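PDB 5K1S: oxidoreductase, zinc-binding dehydrogenase family from Myxococcus xanthus, which is a zinc-binding medium-chain reductase involved in the alternative de novo biosynthesis of isovaleryl coenzyme A. Local coordinates for residues R106-D111 against S121-D126; A337-A342 against L355-P360; D239-V244 against F265-K270; S199-A204 against A227-V232. All coordinates share one frame; numbering follows the deposited sequence.

Contact 1: R106-D111 against S121-D126; sequences RMSCGD and SLCKTD. With ZN (zinc ion), chain E.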
loop_
_atom_site.group_PDB
_atom_site.type_symbol
_atom_site.label_atom_id
_atom_site.label_comp_id
_atom_site.label_asym_id
_atom_site.label_seq_id
_atom_site.Cartn_x
_atom_site.Cartn_y
_atom_site.Cartn_z
ATOM N N ARG A 106 17.888 -2.828 -13.413
ATOM C CA ARG A 106 17.998 -4.269 -13.241
ATOM C C ARG A 106 17.309 -4.980 -14.397
ATOM O O ARG A 106 16.533 -4.389 -15.151
ATOM C CB ARG A 106 17.380 -4.720 -11.910
ATOM C CG ARG A 106 15.902 -4.382 -11.781
ATOM C CD ARG A 106 15.311 -4.891 -10.480
ATOM N NE ARG A 106 15.226 -6.349 -10.434
ATOM C CZ ARG A 106 14.298 -7.067 -11.059
ATOM N NH1 ARG A 106 13.375 -6.469 -11.798
ATOM N NH2 ARG A 106 14.295 -8.388 -10.953
ATOM N N MET A 107 17.597 -6.272 -14.518
ATOM C CA MET A 107 17.026 -7.095 -15.568
ATOM C C MET A 107 15.703 -7.706 -15.111
ATOM O O MET A 107 15.238 -7.493 -13.989
ATOM C CB MET A 107 18.012 -8.190 -15.981
ATOM C CG MET A 107 19.159 -7.704 -16.851
ATOM S SD MET A 107 18.595 -6.879 -18.351
ATOM C CE MET A 107 17.649 -8.184 -19.135
ATOM N N SER A 108 15.092 -8.480 -16.006
ATOM C CA SER A 108 13.818 -9.134 -15.742
ATOM C C SER A 108 13.668 -10.267 -16.747
ATOM O O SER A 108 13.864 -10.055 -17.947
ATOM C CB SER A 108 12.657 -8.139 -15.857
ATOM O OG SER A 108 11.412 -8.775 -15.641
ATOM N N CYS A 109 13.330 -11.463 -16.260
ATOM C CA CYS A 109 13.333 -12.636 -17.130
ATOM C C CYS A 109 12.294 -12.504 -18.238
ATOM O O CYS A 109 12.581 -12.778 -19.409
ATOM C CB CYS A 109 13.093 -13.903 -16.309
ATOM S SG CYS A 109 11.391 -14.145 -15.753
ATOM N N GLY A 110 11.081 -12.086 -17.887
ATOM C CA GLY A 110 10.023 -11.896 -18.857
ATOM C C GLY A 110 9.080 -13.068 -19.014
ATOM O O GLY A 110 8.136 -12.974 -19.809
ATOM N N ASP A 111 9.295 -14.162 -18.283
ATOM C CA ASP A 111 8.512 -15.381 -18.448
ATOM C C ASP A 111 7.715 -15.776 -17.216
ATOM O O ASP A 111 6.678 -16.429 -17.359
ATOM C CB ASP A 111 9.432 -16.550 -18.831
ATOM C CG ASP A 111 10.136 -16.326 -20.154
ATOM O OD1 ASP A 111 9.526 -15.715 -21.056
ATOM O OD2 ASP A 111 11.301 -16.758 -20.290
ATOM N N SER A 121 9.408 -5.306 -11.962
ATOM C CA SER A 121 10.173 -4.880 -10.797
ATOM C C SER A 121 10.270 -5.973 -9.743
ATOM O O SER A 121 11.216 -5.971 -8.949
ATOM C CB SER A 121 9.542 -3.629 -10.182
ATOM O OG SER A 121 9.551 -2.548 -11.098
ATOM N N LEU A 122 9.321 -6.910 -9.724
ATOM C CA LEU A 122 9.256 -7.944 -8.701
ATOM C C LEU A 122 9.797 -9.288 -9.167
ATOM O O LEU A 122 9.730 -10.262 -8.410
ATOM C CB LEU A 122 7.808 -8.115 -8.231
ATOM C CG LEU A 122 7.111 -6.834 -7.772
ATOM C CD1 LEU A 122 5.658 -7.114 -7.421
ATOM C CD2 LEU A 122 7.839 -6.214 -6.589
ATOM N N CYS A 123 10.327 -9.370 -10.384
ATOM C CA CYS A 123 10.837 -10.637 -10.893
ATOM C C CYS A 123 11.949 -11.163 -9.995
ATOM O O CYS A 123 12.871 -10.427 -9.630
ATOM C CB CYS A 123 11.351 -10.459 -12.321
ATOM S SG CYS A 123 12.139 -11.934 -13.012
ATOM N N LYS A 124 11.864 -12.447 -9.643
ATOM C CA LYS A 124 12.887 -13.092 -8.830
ATOM C C LYS A 124 13.834 -13.974 -9.633
ATOM O O LYS A 124 14.922 -14.292 -9.140
ATOM C CB LYS A 124 12.236 -13.942 -7.733
ATOM C CG LYS A 124 11.605 -13.138 -6.604
ATOM C CD LYS A 124 11.046 -14.054 -5.523
ATOM C CE LYS A 124 10.591 -13.271 -4.298
ATOM N NZ LYS A 124 9.986 -14.159 -3.260
ATOM N N THR A 125 13.458 -14.369 -10.851
ATOM C CA THR A 125 14.278 -15.301 -11.619
ATOM C C THR A 125 15.463 -14.614 -12.285
ATOM O O THR A 125 16.486 -15.262 -12.532
ATOM C CB THR A 125 13.424 -16.008 -12.675
ATOM O OG1 THR A 125 12.916 -15.049 -13.609
ATOM C CG2 THR A 125 12.259 -16.740 -12.019
ATOM N N ASP A 126 15.351 -13.320 -12.583
ATOM C CA ASP A 126 16.462 -12.546 -13.142
ATOM C C ASP A 126 16.456 -11.182 -12.461
ATOM O O ASP A 126 15.688 -10.295 -12.845
ATOM C CB ASP A 126 16.347 -12.407 -14.655
ATOM C CG ASP A 126 17.566 -11.742 -15.275
ATOM O OD1 ASP A 126 18.392 -11.182 -14.524
ATOM O OD2 ASP A 126 17.699 -11.774 -16.517
HETATM ZN ZN ZN E . 10.241 -12.674 -14.368
#

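Contact 2: A337-A342 against L355-P360; sequences AEAAKA and LVLVPP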
loop_
_atom_site.group_PDB
_atom_site.type_symbol
_atom_site.label_atom_id
_atom_site.label_comp_id
_atom_site.label_asym_id
_atom_site.label_seq_id
_atom_site.Cartn_x
_atom_site.Cartn_y
_atom_site.Cartn_z
ATOM N N ALA A 337 37.251 9.652 -16.036
ATOM C CA ALA A 337 38.411 9.421 -15.183
ATOM C C ALA A 337 38.261 10.058 -13.809
ATOM O O ALA A 337 38.966 9.659 -12.876
ATOM C CB ALA A 337 39.674 9.955 -15.863
ATOM N N GLU A 338 37.367 11.035 -13.661
ATOM C CA GLU A 338 37.133 11.701 -12.386
ATOM C C GLU A 338 35.922 11.131 -11.654
ATOM O O GLU A 338 35.196 11.871 -10.983
ATOM C CB GLU A 338 36.967 13.204 -12.603
ATOM C CG GLU A 338 38.209 13.881 -13.161
ATOM C CD GLU A 338 38.015 15.367 -13.384
ATOM O OE1 GLU A 338 36.982 15.908 -12.937
ATOM O OE2 GLU A 338 38.897 15.993 -14.009
ATOM N N ALA A 339 35.691 9.821 -11.775
ATOM C CA ALA A 339 34.563 9.204 -11.085
ATOM C C ALA A 339 34.691 9.361 -9.576
ATOM O O ALA A 339 33.700 9.626 -8.886
ATOM C CB ALA A 339 34.460 7.727 -11.465
ATOM N N ALA A 340 35.904 9.203 -9.044
ATOM C CA ALA A 340 36.111 9.373 -7.610
ATOM C C ALA A 340 35.624 10.741 -7.150
ATOM O O ALA A 340 34.865 10.849 -6.180
ATOM C CB ALA A 340 37.590 9.183 -7.267
ATOM N N LYS A 341 36.044 11.801 -7.845
ATOM C CA LYS A 341 35.583 13.141 -7.501
ATOM C C LYS A 341 34.063 13.222 -7.534
ATOM O O LYS A 341 33.448 13.863 -6.672
ATOM C CB LYS A 341 36.190 14.166 -8.458
ATOM C CG LYS A 341 37.708 14.140 -8.520
ATOM C CD LYS A 341 38.251 15.314 -9.321
ATOM C CE LYS A 341 39.768 15.279 -9.412
ATOM N NZ LYS A 341 40.312 16.480 -10.103
ATOM N N ALA A 342 33.438 12.572 -8.519
ATOM C CA ALA A 342 31.983 12.608 -8.628
ATOM C C ALA A 342 31.326 12.032 -7.380
ATOM O O ALA A 342 30.401 12.631 -6.819
ATOM C CB ALA A 342 31.535 11.847 -9.876
ATOM N N LEU A 355 24.670 14.260 -11.689
ATOM C CA LEU A 355 26.013 14.204 -12.242
ATOM C C LEU A 355 26.078 13.140 -13.329
ATOM O O LEU A 355 25.349 12.145 -13.295
ATOM C CB LEU A 355 27.042 13.897 -11.154
ATOM C CG LEU A 355 27.134 14.923 -10.024
ATOM C CD1 LEU A 355 28.012 14.395 -8.902
ATOM C CD2 LEU A 355 27.665 16.255 -10.545
ATOM N N VAL A 356 26.962 13.359 -14.298
ATOM C CA VAL A 356 27.093 12.476 -15.451
ATOM C C VAL A 356 28.571 12.249 -15.723
ATOM O O VAL A 356 29.359 13.201 -15.733
ATOM C CB VAL A 356 26.398 13.061 -16.696
ATOM C CG1 VAL A 356 26.588 12.145 -17.895
ATOM C CG2 VAL A 356 24.915 13.281 -16.424
ATOM N N LEU A 357 28.945 10.993 -15.948
ATOM C CA LEU A 357 30.297 10.637 -16.357
ATOM C C LEU A 357 30.324 10.431 -17.866
ATOM O O LEU A 357 29.522 9.662 -18.409
ATOM C CB LEU A 357 30.773 9.373 -15.639
ATOM C CG LEU A 357 30.955 9.491 -14.125
ATOM C CD1 LEU A 357 31.284 8.132 -13.521
ATOM C CD2 LEU A 357 32.037 10.505 -13.779
ATOM N N VAL A 358 31.243 11.119 -18.536
ATOM C CA VAL A 358 31.383 11.066 -19.986
ATOM C C VAL A 358 32.662 10.291 -20.299
ATOM O O VAL A 358 33.764 10.791 -20.032
ATOM C CB VAL A 358 31.426 12.471 -20.598
ATOM C CG1 VAL A 358 31.506 12.386 -22.115
ATOM C CG2 VAL A 358 30.207 13.271 -20.168
ATOM N N PRO A 359 32.579 9.077 -20.849
ATOM C CA PRO A 359 33.802 8.356 -21.196
ATOM C C PRO A 359 34.546 9.070 -22.311
ATOM O O PRO A 359 33.935 9.784 -23.123
ATOM C CB PRO A 359 33.287 6.980 -21.656
ATOM C CG PRO A 359 31.908 6.872 -21.113
ATOM C CD PRO A 359 31.376 8.266 -21.097
ATOM N N PRO A 360 35.864 8.906 -22.391
ATOM C CA PRO A 360 36.612 9.496 -23.507
ATOM C C PRO A 360 36.324 8.760 -24.807
ATOM O O PRO A 360 35.759 7.665 -24.830
ATOM C CB PRO A 360 38.072 9.337 -23.080
ATOM C CG PRO A 360 38.066 8.151 -22.180
ATOM C CD PRO A 360 36.746 8.180 -21.461
#

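Contact 3: D239-V244 against F265-K270; sequences DFASDV and FDQTLK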
loop_
_atom_site.group_PDB
_atom_site.type_symbol
_atom_site.label_atom_id
_atom_site.label_comp_id
_atom_site.label_asym_id
_atom_site.label_seq_id
_atom_site.Cartn_x
_atom_site.Cartn_y
_atom_site.Cartn_z
ATOM N N ASP A 239 5.566 19.402 10.454
ATOM C CA ASP A 239 4.549 20.426 10.654
ATOM C C ASP A 239 3.813 20.814 9.377
ATOM O O ASP A 239 3.038 21.778 9.402
ATOM C CB ASP A 239 5.179 21.682 11.274
ATOM C CG ASP A 239 6.152 22.370 10.334
ATOM O OD1 ASP A 239 6.670 21.700 9.417
ATOM O OD2 ASP A 239 6.402 23.581 10.516
ATOM N N PHE A 240 4.018 20.107 8.266
ATOM C CA PHE A 240 3.372 20.488 7.017
ATOM C C PHE A 240 1.967 19.924 6.874
ATOM O O PHE A 240 1.211 20.402 6.021
ATOM C CB PHE A 240 4.220 20.049 5.815
ATOM C CG PHE A 240 4.306 18.557 5.631
ATOM C CD1 PHE A 240 3.331 17.872 4.924
ATOM C CD2 PHE A 240 5.375 17.843 6.145
ATOM C CE1 PHE A 240 3.412 16.503 4.747
ATOM C CE2 PHE A 240 5.462 16.476 5.970
ATOM C CZ PHE A 240 4.480 15.806 5.270
ATOM N N ALA A 241 1.596 18.931 7.687
ATOM C CA ALA A 241 0.279 18.315 7.553
ATOM C C ALA A 241 -0.827 19.362 7.626
ATOM O O ALA A 241 -1.710 19.413 6.762
ATOM C CB ALA A 241 0.088 17.250 8.634
ATOM N N SER A 242 -0.790 20.213 8.654
ATOM C CA SER A 242 -1.808 21.250 8.789
ATOM C C SER A 242 -1.728 22.264 7.655
ATOM O O SER A 242 -2.759 22.800 7.232
ATOM C CB SER A 242 -1.666 21.954 10.138
ATOM O OG SER A 242 -0.430 22.641 10.233
ATOM N N ASP A 243 -0.521 22.541 7.153
ATOM C CA ASP A 243 -0.377 23.488 6.052
ATOM C C ASP A 243 -1.035 22.974 4.778
ATOM O O ASP A 243 -1.557 23.769 3.989
ATOM C CB ASP A 243 1.101 23.783 5.801
ATOM C CG ASP A 243 1.752 24.521 6.953
ATOM O OD1 ASP A 243 1.564 25.752 7.052
ATOM O OD2 ASP A 243 2.456 23.873 7.756
ATOM N N VAL A 244 -1.017 21.658 4.555
ATOM C CA VAL A 244 -1.682 21.097 3.383
ATOM C C VAL A 244 -3.194 21.172 3.549
ATOM O O VAL A 244 -3.914 21.619 2.648
ATOM C CB VAL A 244 -1.213 19.652 3.134
ATOM C CG1 VAL A 244 -1.891 19.079 1.894
ATOM C CG2 VAL A 244 0.303 19.600 2.980
ATOM N N PHE A 265 6.620 10.709 6.826
ATOM C CA PHE A 265 5.509 9.784 6.616
ATOM C C PHE A 265 4.328 10.113 7.525
ATOM O O PHE A 265 3.191 10.244 7.059
ATOM C CB PHE A 265 5.983 8.349 6.844
ATOM C CG PHE A 265 5.035 7.308 6.321
ATOM C CD1 PHE A 265 4.944 7.055 4.964
ATOM C CD2 PHE A 265 4.242 6.578 7.186
ATOM C CE1 PHE A 265 4.077 6.098 4.482
ATOM C CE2 PHE A 265 3.375 5.620 6.710
ATOM C CZ PHE A 265 3.292 5.379 5.356
ATOM N N ASP A 266 4.580 10.248 8.830
ATOM C CA ASP A 266 3.487 10.454 9.776
ATOM C C ASP A 266 2.651 11.674 9.405
ATOM O O ASP A 266 1.422 11.657 9.546
ATOM C CB ASP A 266 4.042 10.594 11.193
ATOM C CG ASP A 266 2.951 10.662 12.242
ATOM O OD1 ASP A 266 2.366 9.605 12.559
ATOM O OD2 ASP A 266 2.681 11.771 12.751
ATOM N N GLN A 267 3.295 12.740 8.929
ATOM C CA GLN A 267 2.556 13.926 8.505
ATOM C C GLN A 267 1.850 13.690 7.175
ATOM O O GLN A 267 0.737 14.187 6.962
ATOM C CB GLN A 267 3.500 15.122 8.404
ATOM C CG GLN A 267 4.018 15.621 9.738
ATOM C CD GLN A 267 2.933 16.255 10.583
ATOM O OE1 GLN A 267 2.646 17.446 10.450
ATOM N NE2 GLN A 267 2.322 15.463 11.456
ATOM N N THR A 268 2.484 12.945 6.265
ATOM C CA THR A 268 1.852 12.628 4.988
ATOM C C THR A 268 0.489 11.986 5.205
ATOM O O THR A 268 -0.510 12.405 4.610
ATOM C CB THR A 268 2.756 11.704 4.164
ATOM O OG1 THR A 268 3.947 12.404 3.783
ATOM C CG2 THR A 268 2.041 11.214 2.904
ATOM N N LEU A 269 0.431 10.960 6.055
ATOM C CA LEU A 269 -0.836 10.290 6.335
ATOM C C LEU A 269 -1.893 11.286 6.793
ATOM O O LEU A 269 -2.985 11.361 6.217
ATOM C CB LEU A 269 -0.630 9.206 7.393
ATOM C CG LEU A 269 0.217 8.001 6.984
ATOM C CD1 LEU A 269 0.520 7.143 8.199
ATOM C CD2 LEU A 269 -0.494 7.184 5.915
ATOM N N LYS A 270 -1.585 12.060 7.836
ATOM C CA LYS A 270 -2.529 13.054 8.334
ATOM C C LYS A 270 -2.955 14.032 7.249
ATOM O O LYS A 270 -4.015 14.654 7.370
ATOM C CB LYS A 270 -1.910 13.816 9.506
ATOM C CG LYS A 270 -1.537 12.932 10.684
ATOM C CD LYS A 270 -0.670 13.674 11.682
ATOM C CE LYS A 270 -0.231 12.765 12.815
ATOM N NZ LYS A 270 0.724 13.441 13.734
#

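Contact 4: S199-A204 against A227-V232; sequences SSVQLA and AGADEV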
loop_
_atom_site.group_PDB
_atom_site.type_symbol
_atom_site.label_atom_id
_atom_site.label_comp_id
_atom_site.label_asym_id
_atom_site.label_seq_id
_atom_site.Cartn_x
_atom_site.Cartn_y
_atom_site.Cartn_z
ATOM N N SER A 199 11.027 15.294 -11.419
ATOM C CA SER A 199 10.353 14.603 -12.513
ATOM C C SER A 199 8.899 14.314 -12.167
ATOM O O SER A 199 8.015 14.433 -13.023
ATOM C CB SER A 199 11.093 13.310 -12.853
ATOM O OG SER A 199 12.359 13.584 -13.427
ATOM N N SER A 200 8.631 13.936 -10.914
ATOM C CA SER A 200 7.258 13.662 -10.506
ATOM C C SER A 200 6.403 14.921 -10.574
ATOM O O SER A 200 5.263 14.880 -11.052
ATOM C CB SER A 200 7.240 13.076 -9.094
ATOM O OG SER A 200 7.979 11.869 -9.035
ATOM N N VAL A 201 6.935 16.050 -10.098
ATOM C CA VAL A 201 6.206 17.316 -10.167
ATOM C C VAL A 201 5.761 17.587 -11.600
ATOM O O VAL A 201 4.575 17.803 -11.876
ATOM C CB VAL A 201 7.070 18.468 -9.622
ATOM C CG1 VAL A 201 6.426 19.825 -9.910
ATOM C CG2 VAL A 201 7.293 18.300 -8.126
ATOM N N GLN A 202 6.716 17.582 -12.531
ATOM C CA GLN A 202 6.388 17.835 -13.930
ATOM C C GLN A 202 5.373 16.824 -14.442
ATOM O O GLN A 202 4.376 17.191 -15.074
ATOM C CB GLN A 202 7.656 17.788 -14.783
ATOM C CG GLN A 202 8.719 18.797 -14.391
ATOM C CD GLN A 202 9.954 18.691 -15.259
ATOM O OE1 GLN A 202 10.017 19.272 -16.342
ATOM N NE2 GLN A 202 10.944 17.938 -14.793
ATOM N N LEU A 203 5.615 15.539 -14.179
ATOM C CA LEU A 203 4.741 14.501 -14.711
ATOM C C LEU A 203 3.328 14.633 -14.154
ATOM O O LEU A 203 2.347 14.402 -14.869
ATOM C CB LEU A 203 5.324 13.122 -14.397
ATOM C CG LEU A 203 4.664 11.918 -15.072
ATOM C CD1 LEU A 203 4.670 12.055 -16.588
ATOM C CD2 LEU A 203 5.373 10.640 -14.655
ATOM N N ALA A 204 3.205 15.007 -12.879
ATOM C CA ALA A 204 1.885 15.207 -12.293
ATOM C C ALA A 204 1.189 16.409 -12.918
ATOM O O ALA A 204 0.041 16.312 -13.367
ATOM C CB ALA A 204 2.006 15.379 -10.779
ATOM N N ALA A 227 8.827 24.376 -12.079
ATOM C CA ALA A 227 8.736 23.000 -12.549
ATOM C C ALA A 227 7.301 22.510 -12.684
ATOM O O ALA A 227 7.095 21.363 -13.099
ATOM C CB ALA A 227 9.506 22.075 -11.603
ATOM N N GLY A 228 6.313 23.334 -12.347
ATOM C CA GLY A 228 4.919 22.957 -12.459
ATOM C C GLY A 228 4.197 22.740 -11.145
ATOM O O GLY A 228 3.077 22.217 -11.158
ATOM N N ALA A 229 4.793 23.122 -10.018
ATOM C CA ALA A 229 4.151 22.946 -8.723
ATOM C C ALA A 229 3.219 24.117 -8.440
ATOM O O ALA A 229 3.634 25.278 -8.497
ATOM C CB ALA A 229 5.200 22.827 -7.618
ATOM N N ASP A 230 1.957 23.809 -8.136
ATOM C CA ASP A 230 0.986 24.855 -7.834
ATOM C C ASP A 230 1.184 25.429 -6.438
ATOM O O ASP A 230 0.945 26.624 -6.224
ATOM C CB ASP A 230 -0.437 24.312 -7.970
ATOM C CG ASP A 230 -1.491 25.343 -7.608
ATOM O OD1 ASP A 230 -1.319 26.525 -7.976
ATOM O OD2 ASP A 230 -2.487 24.976 -6.951
ATOM N N GLU A 231 1.609 24.606 -5.483
ATOM C CA GLU A 231 1.848 25.049 -4.119
ATOM C C GLU A 231 3.146 24.434 -3.622
ATOM O O GLU A 231 3.505 23.316 -4.002
ATOM C CB GLU A 231 0.695 24.658 -3.185
ATOM C CG GLU A 231 -0.692 25.003 -3.715
ATOM C CD GLU A 231 -0.946 26.497 -3.771
ATOM O OE1 GLU A 231 -0.206 27.255 -3.109
ATOM O OE2 GLU A 231 -1.887 26.914 -4.478
ATOM N N VAL A 232 3.849 25.175 -2.770
ATOM C CA VAL A 232 5.102 24.721 -2.181
ATOM C C VAL A 232 5.066 25.011 -0.689
ATOM O O VAL A 232 4.599 26.074 -0.263
ATOM C CB VAL A 232 6.323 25.401 -2.836
ATOM C CG1 VAL A 232 7.615 24.809 -2.287
ATOM C CG2 VAL A 232 6.265 25.257 -4.352
#

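Contact 1: R106-D111 against S121-D126
Arg106 reaches from the loop 106-111 into the turn 121-126, where its guanidinium lies among backbone carbonyl oxygens. Its CB already heads for the other segment. CG lies between the backbone N and the carbonyl carbon, CD continues the extended course, and the chain then bends at chi3 (-69°), which places NE. Next, CZ is 3.9 Å from Ser121 O. That same oxygen lies over one face of the guanidinium, offset toward the rim near NH1, while NH1 donates its hydrogen bond to Asn120 O. NH2 is 2.8 Å from Cys123 O and 3.0 Å from Asp126 O, both approached obliquely and at angles too poor for hydrogen bonds, so the attraction there is probably electrostatic. An alanine here would probably leave Asn120 O without this donor and Cys123 O and Asp126 O without the positive charge close to them.

Beyond the arginine, Cys109 and Cys123 both bind zinc, Cys109 SG at 2.3 Å. Cys112 and Cys115 complete the four-cysteine site, which corresponds to the structural zinc lobe of medium-chain dehydrogenases. The backbone N of Cys109 points almost straight at Cys123 SG (3.5 Å, 172°), and the backbone N of Asp126 donates to the same sulphur (3.5 Å, 156°). Asp126 CB packs 3.5 Å from Cys109 N, and Met107 CB rests against the carboxylate. Two N-H groups directed at one zinc-bound sulphur would be expected to disperse part of its negative charge and thereby stabilise the metal-thiolate centre.

Contact 2: A337-A342 against L355-P360
Leu357 sends both of its methyl groups against the first turn of helix 339-347. CD1 meets Ala339 CB at 3.8 Å, and CD2 lies 3.9 Å from Ala339 CA and 4.2 Å from Ala342 CB, so the branched end of the leucine fits against two alanines three residues apart in the helix. The small methyls let the helix lie near the strand, with Ala339 CA and Leu357 CA only 6.9 Å apart. Two residues earlier on the same strand, Leu355 places CD1 3.6 Å from Ala342 O, touching the helix backbone as well as the Ala342 methyl. With CG anti to the carbonyl carbon (chi1 -66°), the branch point of Leu357 is brought toward the helix; Leu355 has much the same conformation.

Helix 339-347 is the crossover of a beta-alpha-beta unit, joining strand 330-335 to strand 354-358, which run parallel. The helical turn that presents the alanines is closed by a backbone bond from Ala342 N to Glu338 O (3.1 Å), with Glu338 at the N-cap position.

On the strand, Val356 and Val358 form backbone hydrogen bonds with Val334, whereas Leu355 and Leu357 form them with Val56 and Cys54 of the antiparallel neighbour 46-56. Val56 also packs against both leucine side chains, Tyr138 and Leu336 touch Leu357, and Leu32 touches Ala339. The Leu355 side chain comes within about 9 Å of that of Cys57, which with His79 and Cys166 binds a zinc ion.

Contact 3: D239-V244 against F265-K270
Phe240 and Gln267 join two neighbouring helices, 240-247 and 262-270, on one side of the parallel sheet of the Rossmann-like domain. The ring of Phe240 is roofed on one face by Gln267 CB, a CH-pi contact in which CB sits 3.7 Å from the ring centroid, displaced toward the rim near CE2 and CZ. At its edge, in the plane of the ring, lies Thr268 OG1, 3.8 Å from CZ. This hydroxyl is itself tied to Glu258 OE1 and Thr264 O. Beyond CB the glutamine bends at chi2 (-68°), which places CD beside Ala241 rather than over the ring. Its amide plane stands 78° from that of the ring, and OE1 accepts a weak hydrogen bond from Ala241 N at 3.3 Å.

The segments 240-244 and 265-270 run nearly parallel, crossing at -23° with their axes 8.4 Å apart, as expected of successive helices that each follow a strand of the sheet, here 231-234 and 253-258. Ala241, whose CB is turned to the other helix, keeps this approach close and meets Lys270 CB at 4.1 Å. An alanine in place of Phe240 would probably leave Gln267 CB without its aromatic partner and open a gap between Thr268 and Ile233 of strand 231-234. Farther along its chain Lys270 departs from the contact, its NZ forming a salt bridge with Asp266 OD2 (2.8 Å) one helical turn back.

Contact 4: S199-A204 against A227-V232
Val201, on helix 195-206, turns its CB toward the bend 227-229, and a single methyl does the touching. CG1, anti to the backbone N (chi1 170°), lies 3.6 Å from Ala227 O and 3.7 Å from Ala229 N. The methyls of the two alanines also lie near CG1, Ala229 CB at 4.0 Å and Ala227 CB at 4.2 Å. Gln202 comes to the same carbonyl from beside the valine: its CG is 3.3 Å from Ala227 O, while the extended chain carries the amide onward to Arg327, whose N donates to OE1.

Between the alanines, Gly228 ends helix 221-226 in a Schellman motif, its positive phi (110°) turning the chain out of the helix toward strand 231-234. A side chain there would run into the carbonyl O of Ala227, and its CB would face the backbone of Val201 and Gln202. The contact thus packs helix 195-206 against the joint between a helix and strand 231-234, the outermost strand of the parallel Rossmann-like sheet within this chain. Val201 also touches Val211 and Ile189 on neighbouring strands, and past the bend Asp230 and Glu231 form salt bridges with Arg210.

How the contacts relate
From the N terminus, contact 1 comes first, closing the loop that carries helix 113-116 and the four-cysteine zinc site, on the opposite side of the chain's centre from contact 4. Next, contact 4 spans strand 210-215 and helix 221-226. Contact 3 follows directly, because strand 231-234 leads into helix 240-247, and closes across strand 253-258 to join helices 240-247 and 262-270; the centres of contacts 3 and 4 lie about 18 Å apart. Last, contact 2 closes the short connection near the C terminus, where strand 354-358 returns to the mixed sheet containing strand 46-56. All four are in series, none nesting, crossing or touching another. Contacts 2 and 3 are the most distant pair.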